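Local coordinates for protein phosphoserine aminotransferase SerC (Cytophaga hutchinsonii ATCC 33406, PDB 3FFR) that probably catalyses the pyridoxal-phosphate-dependent transamination that forms phosphoserine in serine biosynthesis, at residues Tyr7-Pro10 / Gly11-Leu15; Thr154-Asp157 / Lys158-Ala162; Tyr225-Ile228 / Pro229-Leu232. All blocks are in the same frame, centred on the assembly; numbering follows the deposited sequence. Where two conformers were deposited one is given.

Interaction 1 (Tyr7-Pro10 / Gly11-Leu15)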
loop_
_atom_site.group_PDB
_atom_site.type_symbol
_atom_site.label_atom_id
_atom_site.label_comp_id
_atom_site.label_asym_id
_atom_site.label_seq_id
_atom_site.Cartn_x
_atom_site.Cartn_y
_atom_site.Cartn_z
ATOM N N TYR A 7 19.564 -11.439 8.273
ATOM C CA TYR A 7 19.018 -11.987 7.040
ATOM C C TYR A 7 19.653 -11.399 5.782
ATOM O O TYR A 7 19.456 -10.233 5.486
ATOM C CB TYR A 7 17.494 -11.707 7.005
ATOM C CG TYR A 7 16.665 -12.446 8.020
ATOM C CD1 TYR A 7 16.672 -12.084 9.362
ATOM C CD2 TYR A 7 15.836 -13.481 7.630
ATOM C CE1 TYR A 7 15.905 -12.751 10.278
ATOM C CE2 TYR A 7 15.065 -14.146 8.535
ATOM C CZ TYR A 7 15.095 -13.787 9.859
ATOM O OH TYR A 7 14.308 -14.465 10.756
ATOM N N PHE A 8 20.384 -12.239 5.045
ATOM C CA PHE A 8 20.953 -11.833 3.772
ATOM C C PHE A 8 20.024 -12.306 2.661
ATOM O O PHE A 8 20.447 -12.859 1.640
ATOM C CB PHE A 8 22.360 -12.419 3.590
ATOM C CG PHE A 8 23.341 -11.963 4.646
ATOM C CD1 PHE A 8 24.104 -10.821 4.463
ATOM C CD2 PHE A 8 23.499 -12.691 5.815
ATOM C CE1 PHE A 8 25.017 -10.408 5.402
ATOM C CE2 PHE A 8 24.399 -12.290 6.776
ATOM C CZ PHE A 8 25.170 -11.132 6.572
ATOM N N THR A 9 18.734 -12.040 2.863
ATOM C CA THR A 9 17.666 -12.420 1.935
ATOM C C THR A 9 17.322 -11.220 1.008
ATOM O O THR A 9 17.396 -10.069 1.418
ATOM C CB THR A 9 16.431 -12.894 2.693
ATOM O OG1 THR A 9 16.142 -11.899 3.674
ATOM C CG2 THR A 9 16.692 -14.231 3.383
ATOM N N PRO A 10 16.966 -11.500 -0.246
ATOM C CA PRO A 10 16.867 -10.396 -1.220
ATOM C C PRO A 10 15.586 -9.619 -1.323
ATOM O O PRO A 10 15.231 -9.169 -2.404
ATOM C CB PRO A 10 17.202 -11.086 -2.545
ATOM C CG PRO A 10 16.663 -12.464 -2.356
ATOM C CD PRO A 10 17.012 -12.809 -0.918
ATOM N N GLY A 11 14.912 -9.471 -0.202
ATOM C CA GLY A 11 13.720 -8.611 -0.093
ATOM C C GLY A 11 12.405 -9.308 0.166
ATOM O O GLY A 11 12.020 -10.209 -0.585
ATOM N N PRO A 12 11.763 -9.013 1.312
ATOM C CA PRO A 12 12.240 -8.204 2.430
ATOM C C PRO A 12 13.609 -8.630 2.889
ATOM O O PRO A 12 14.094 -9.704 2.533
ATOM C CB PRO A 12 11.194 -8.489 3.519
ATOM C CG PRO A 12 9.935 -8.785 2.738
ATOM C CD PRO A 12 10.434 -9.588 1.583
ATOM N N SER A 13 14.251 -7.765 3.667
ATOM C CA SER A 13 15.614 -8.043 4.120
ATOM C C SER A 13 15.892 -7.320 5.432
ATOM O O SER A 13 15.029 -6.644 5.995
ATOM C CB SER A 13 16.656 -7.665 3.062
ATOM O OG SER A 13 17.930 -8.266 3.309
ATOM N N GLU A 14 17.125 -7.445 5.892
ATOM C CA GLU A 14 17.549 -6.800 7.117
ATOM C C GLU A 14 17.200 -5.289 7.048
ATOM O O GLU A 14 17.472 -4.616 6.056
ATOM C CB GLU A 14 19.052 -7.028 7.318
ATOM C CG GLU A 14 19.597 -6.771 8.680
ATOM C CD GLU A 14 19.056 -7.688 9.773
ATOM O OE1 GLU A 14 18.613 -8.847 9.536
ATOM O OE2 GLU A 14 19.109 -7.216 10.909
ATOM N N LEU A 15 16.553 -4.762 8.097
ATOM C CA LEU A 15 16.222 -3.331 8.104
ATOM C C LEU A 15 17.493 -2.488 8.263
ATOM O O LEU A 15 18.464 -2.867 8.918
ATOM C CB LEU A 15 15.192 -2.976 9.194
ATOM C CG LEU A 15 13.897 -3.781 9.159
ATOM C CD1 LEU A 15 12.896 -3.222 10.204
ATOM C CD2 LEU A 15 13.241 -3.781 7.790
HETATM O O HOH W 1 12.984 -10.345 -3.769
#
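Tyr7 and Glu14 face each other across a loop that turns back on strand 6-8, an edge strand of the five-stranded sheet in this class-V aminotransferase. The loop carries Gly11, which touches a bound serine. The peptide before Pro12 is cis, and Gly11 sits at phi 113°, where a CB would strike Pro10 O. The turn bond from Gly11 N to Thr9 O is weak.

Two side-chain hydrogen bonds tie the loop to the strand end. Glu14 OE1 takes the Tyr7 N-H at 3.0 Å, on its anti side and out of the carboxylate plane. The bond is nearly straight, 169° at the hydrogen. The same OE1 lies at the Tyr7 ring edge, 3.8 Å from CD1. Glu14 OE2 forms a salt bridge with Lys30 of the second subunit. With an alanine in place of Glu14, Tyr7 N would probably lose this acceptor, and Lys30 of the second subunit its carboxylate.

Ser13 makes the other bond. With OG turned away from its own N (chi1 -163°), it donates to Thr9 O in the carbonyl plane, OG to O 2.7 Å.

Interaction 2 (Thr154-Asp157 / Lys158-Ala162)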
loop_
_atom_site.group_PDB
_atom_site.type_symbol
_atom_site.label_atom_id
_atom_site.label_comp_id
_atom_site.label_asym_id
_atom_site.label_seq_id
_atom_site.Cartn_x
_atom_site.Cartn_y
_atom_site.Cartn_z
ATOM N N THR A 154 22.273 2.336 -24.073
ATOM C CA THR A 154 22.287 2.060 -25.510
ATOM C C THR A 154 20.902 2.049 -26.111
ATOM O O THR A 154 20.742 2.079 -27.328
ATOM C CB THR A 154 22.925 0.707 -25.869
ATOM O OG1 THR A 154 22.138 -0.372 -25.353
ATOM C CG2 THR A 154 24.360 0.629 -25.372
ATOM N N PHE A 155 19.893 2.035 -25.267
ATOM C CA PHE A 155 18.496 1.928 -25.769
ATOM C C PHE A 155 17.875 3.198 -26.319
ATOM O O PHE A 155 17.049 3.145 -27.229
ATOM C CB PHE A 155 17.585 1.281 -24.727
ATOM C CG PHE A 155 17.752 -0.224 -24.654
ATOM C CD1 PHE A 155 18.767 -0.784 -23.901
ATOM C CD2 PHE A 155 16.941 -1.063 -25.398
ATOM C CE1 PHE A 155 18.945 -2.148 -23.857
ATOM C CE2 PHE A 155 17.127 -2.436 -25.364
ATOM C CZ PHE A 155 18.133 -2.979 -24.597
ATOM N N ARG A 156 18.320 4.337 -25.820
ATOM C CA ARG A 156 17.721 5.601 -26.235
ATOM C C ARG A 156 17.722 5.796 -27.725
ATOM O O ARG A 156 16.737 6.229 -28.308
ATOM C CB ARG A 156 18.376 6.837 -25.629
ATOM C CG ARG A 156 17.899 8.047 -26.429
ATOM C CD ARG A 156 16.411 7.813 -26.740
ATOM N NE ARG A 156 15.686 7.930 -25.498
ATOM C CZ ARG A 156 14.529 7.353 -25.161
ATOM N NH1 ARG A 156 13.861 6.517 -25.946
ATOM N NH2 ARG A 156 14.071 7.614 -23.968
ATOM N N ASP A 157 18.832 5.464 -28.362
ATOM C CA ASP A 157 18.927 5.694 -29.805
ATOM C C ASP A 157 18.252 4.647 -30.663
ATOM O O ASP A 157 18.056 4.855 -31.851
ATOM C CB ASP A 157 20.378 5.883 -30.228
ATOM C CG ASP A 157 20.911 7.257 -29.870
ATOM O OD1 ASP A 157 20.127 8.149 -29.416
ATOM O OD2 ASP A 157 22.125 7.458 -30.068
ATOM N N LYS A 158 17.896 3.529 -30.052
ATOM C CA LYS A 158 17.215 2.440 -30.775
ATOM C C LYS A 158 15.756 2.768 -31.100
ATOM O O LYS A 158 15.168 2.235 -32.037
ATOM C CB LYS A 158 17.288 1.138 -29.983
ATOM C CG LYS A 158 18.689 0.643 -29.746
ATOM C CD LYS A 158 18.637 -0.700 -29.012
ATOM C CE LYS A 158 20.012 -1.185 -28.572
ATOM N NZ LYS A 158 20.926 -1.441 -29.711
ATOM N N ASN A 159 15.163 3.622 -30.276
ATOM C CA ASN A 159 13.792 4.099 -30.490
ATOM C C ASN A 159 13.674 5.402 -29.716
ATOM O O ASN A 159 13.381 5.403 -28.538
ATOM C CB ASN A 159 12.732 3.066 -30.070
ATOM C CG ASN A 159 11.319 3.504 -30.387
ATOM O OD1 ASN A 159 11.017 4.695 -30.355
ATOM N ND2 ASN A 159 10.418 2.534 -30.637
ATOM N N LYS A 160 13.906 6.506 -30.412
ATOM C CA LYS A 160 14.047 7.786 -29.736
ATOM C C LYS A 160 12.792 8.270 -29.052
ATOM O O LYS A 160 12.869 8.960 -28.051
ATOM C CB LYS A 160 14.622 8.827 -30.696
ATOM C CG LYS A 160 16.063 8.375 -31.078
ATOM C CD LYS A 160 16.711 9.247 -31.978
ATOM C CE LYS A 160 18.009 8.633 -32.473
ATOM N NZ LYS A 160 17.740 7.450 -33.325
ATOM N N ASP A 161 11.645 7.877 -29.582
ATOM C CA ASP A 161 10.382 8.364 -29.054
ATOM C C ASP A 161 9.839 7.519 -27.915
ATOM O O ASP A 161 8.941 7.953 -27.166
ATOM C CB ASP A 161 9.323 8.501 -30.143
ATOM C CG ASP A 161 9.521 9.733 -30.966
ATOM O OD1 ASP A 161 10.040 10.727 -30.416
ATOM O OD2 ASP A 161 9.161 9.723 -32.150
ATOM N N ALA A 162 10.377 6.330 -27.773
ATOM C CA ALA A 162 9.895 5.422 -26.704
ATOM C C ALA A 162 10.216 6.008 -25.332
ATOM O O ALA A 162 11.197 6.751 -25.155
ATOM C CB ALA A 162 10.511 4.046 -26.829
#
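This contact belongs to the connection from helix 149-152 to strand 163-167, in which a stretch with helical backbone angles, 154-157, leads into a type I beta turn from Asn159 to Ala162. Arg156 joins the two. It was modelled in two conformers; the bonds described are those of one. Its chain bends at chi2 and chi3, which folds the guanidinium back over the beta turn. Arg156 NH1 reaches two backbone carbonyls, Asn159 O at 2.9 Å and Ala162 O at 2.8 Å. Asn159 O lies in the guanidinium plane; Ala162 O is tilted from it. Lys160 O sits over one face without a bond. Asn159 O also accepts from Ala162 N, and these two donors come from opposite faces of its plane. Arg156 NH2 forms a salt bridge with Asp183.

Lys158 N closes the helical part on Phe155 O at 3.0 Å. The Lys158 chain runs beside Thr154 and over one face of the Phe155 ring, with CD 4.0 Å from CD2. Its NZ is far from the ring, a weak attraction at most, and bonds to Ile125 O and Pro122 O. Lys160 brings NZ to Asp157 O at 3.0 Å.

Three cationic side chains thus end on main-chain oxygens. Arg156 would probably polarise the carbonyls it holds. Asp183 probably offsets its charge, which lies close to that of Arg207, another donor to Ala162 O.

Interaction 3 (Tyr225-Ile228 / Pro229-Leu232)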
loop_
_atom_site.group_PDB
_atom_site.type_symbol
_atom_site.label_atom_id
_atom_site.label_comp_id
_atom_site.label_asym_id
_atom_site.label_seq_id
_atom_site.Cartn_x
_atom_site.Cartn_y
_atom_site.Cartn_z
ATOM N N TYR A 225 -7.502 6.855 -9.102
ATOM C CA TYR A 225 -6.697 7.551 -8.079
ATOM C C TYR A 225 -5.229 7.622 -8.401
ATOM O O TYR A 225 -4.531 8.575 -8.002
ATOM C CB TYR A 225 -6.949 6.967 -6.652
ATOM C CG TYR A 225 -6.364 5.611 -6.413
ATOM C CD1 TYR A 225 -6.816 4.494 -7.106
ATOM C CD2 TYR A 225 -5.342 5.443 -5.517
ATOM C CE1 TYR A 225 -6.241 3.247 -6.917
ATOM C CE2 TYR A 225 -4.757 4.190 -5.300
ATOM C CZ TYR A 225 -5.200 3.103 -6.018
ATOM O OH TYR A 225 -4.610 1.879 -5.839
ATOM N N HIS A 226 -4.729 6.609 -9.085
ATOM C CA HIS A 226 -3.322 6.558 -9.439
ATOM C C HIS A 226 -3.003 6.778 -10.905
ATOM O O HIS A 226 -2.064 6.192 -11.447
ATOM C CB HIS A 226 -2.558 5.371 -8.830
ATOM C CG HIS A 226 -2.234 5.553 -7.369
ATOM N ND1 HIS A 226 -1.736 4.539 -6.568
ATOM C CD2 HIS A 226 -2.372 6.632 -6.568
ATOM C CE1 HIS A 226 -1.547 5.006 -5.343
ATOM N NE2 HIS A 226 -1.958 6.268 -5.308
ATOM N N THR A 227 -3.781 7.644 -11.540
ATOM C CA THR A 227 -3.352 8.163 -12.820
ATOM C C THR A 227 -2.180 9.075 -12.504
ATOM O O THR A 227 -2.069 9.617 -11.396
ATOM C CB THR A 227 -4.410 8.996 -13.578
ATOM O OG1 THR A 227 -4.643 10.266 -12.910
ATOM C CG2 THR A 227 -5.711 8.184 -13.753
ATOM N N ILE A 228 -1.300 9.271 -13.490
ATOM C CA ILE A 228 -0.205 10.210 -13.300
ATOM C C ILE A 228 -0.717 11.633 -12.944
ATOM O O ILE A 228 -0.233 12.240 -11.997
ATOM C CB ILE A 228 0.786 10.203 -14.495
ATOM C CG1 ILE A 228 1.634 8.917 -14.411
ATOM C CG2 ILE A 228 1.736 11.431 -14.443
ATOM C CD1 ILE A 228 2.459 8.672 -15.671
ATOM N N PRO A 229 -1.693 12.177 -13.687
ATOM C CA PRO A 229 -2.171 13.518 -13.332
ATOM C C PRO A 229 -2.742 13.627 -11.934
ATOM O O PRO A 229 -2.530 14.626 -11.244
ATOM C CB PRO A 229 -3.211 13.801 -14.410
ATOM C CG PRO A 229 -2.673 13.062 -15.594
ATOM C CD PRO A 229 -2.200 11.769 -15.006
ATOM N N SER A 230 -3.421 12.584 -11.511
ATOM C CA SER A 230 -3.994 12.548 -10.159
ATOM C C SER A 230 -2.866 12.628 -9.116
ATOM O O SER A 230 -2.890 13.434 -8.198
ATOM C CB SER A 230 -4.880 11.329 -9.961
ATOM O OG SER A 230 -5.269 11.173 -8.598
HETATM N N MSE A 231 -1.857 11.783 -9.294
HETATM C CA MSE A 231 -0.735 11.715 -8.349
HETATM C C MSE A 231 0.096 12.993 -8.359
HETATM O O MSE A 231 0.567 13.468 -7.296
HETATM C CB MSE A 231 0.139 10.493 -8.641
HETATM C CG MSE A 231 -0.525 9.163 -8.290
HETATM SE SE MSE A 231 0.657 7.674 -8.477
HETATM C CE MSE A 231 0.768 7.648 -10.412
ATOM N N LEU A 232 0.241 13.567 -9.549
ATOM C CA LEU A 232 1.078 14.741 -9.749
ATOM C C LEU A 232 0.482 15.964 -9.086
ATOM O O LEU A 232 1.185 16.749 -8.431
ATOM C CB LEU A 232 1.344 14.973 -11.246
ATOM C CG LEU A 232 2.469 15.916 -11.667
ATOM C CD1 LEU A 232 3.832 15.475 -11.048
ATOM C CD2 LEU A 232 2.510 15.909 -13.198
#
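Tyr225 O begins the contact by accepting from Ser230 OG at 2.8 Å. The hydroxyl comes from above the carbonyl plane, so it does not use a lone pair in that plane. Ser230 reaches it with OG anti to its own N (chi1 171°).

His226 comes next, packed between two neighbours. Its ring receives the selenium of Met231, a selenomethionine, over one face, with SE 4.0 Å from the ring centroid. Tyr225 CE2 lies over the opposite face. The Met231 chain crosses the histidine at about a right angle, and its CG lies 3.6 Å from His226 CD2. Met231 CE reaches the backbone, 3.3 Å from His226 O. Both ring nitrogens are bonded, ND1 to Glu72 and NE2 to Glu242, which fixes the turn of the ring.

Thr227 is the N-cap of helix 228-235. Its OG1 stands between its own N and carbonyl carbon (chi1 70°) and accepts from Ser230 N at 3.0 Å. Its carbonyl O takes Met231 N, also at 3.0 Å.

Ile228 opens the helix, and its O accepts Leu232 N at 2.8 Å.

Around this start, Ile228 packs on helices 70-81 and 206-217. Leu232 also touches helix 206-217, while Met231 lies on strand 62-67.

Overall arrangement
All three contacts are local, each within one continuous stretch, and none touches another. Interaction 3 is mostly buried; interactions 1 and 2 are only partly so, and interaction 2 carries exposed residues. They serve different elements. Interaction 1 belongs to the five-stranded sheet, beside the bound serine and the second subunit. Interactions 2 and 3 border the seven-stranded sheet, at strand 163-167 and near edge strand 62-67, with centres 26 Å apart. Interaction 1 lies on the opposite side of the chain's centre from both. The chemistry differs accordingly: a carboxylate shared with the other subunit, cationic ends on carbonyls near the surface, and a hydroxyl cap at the helix start, with selenium-aromatic packing buried beneath it.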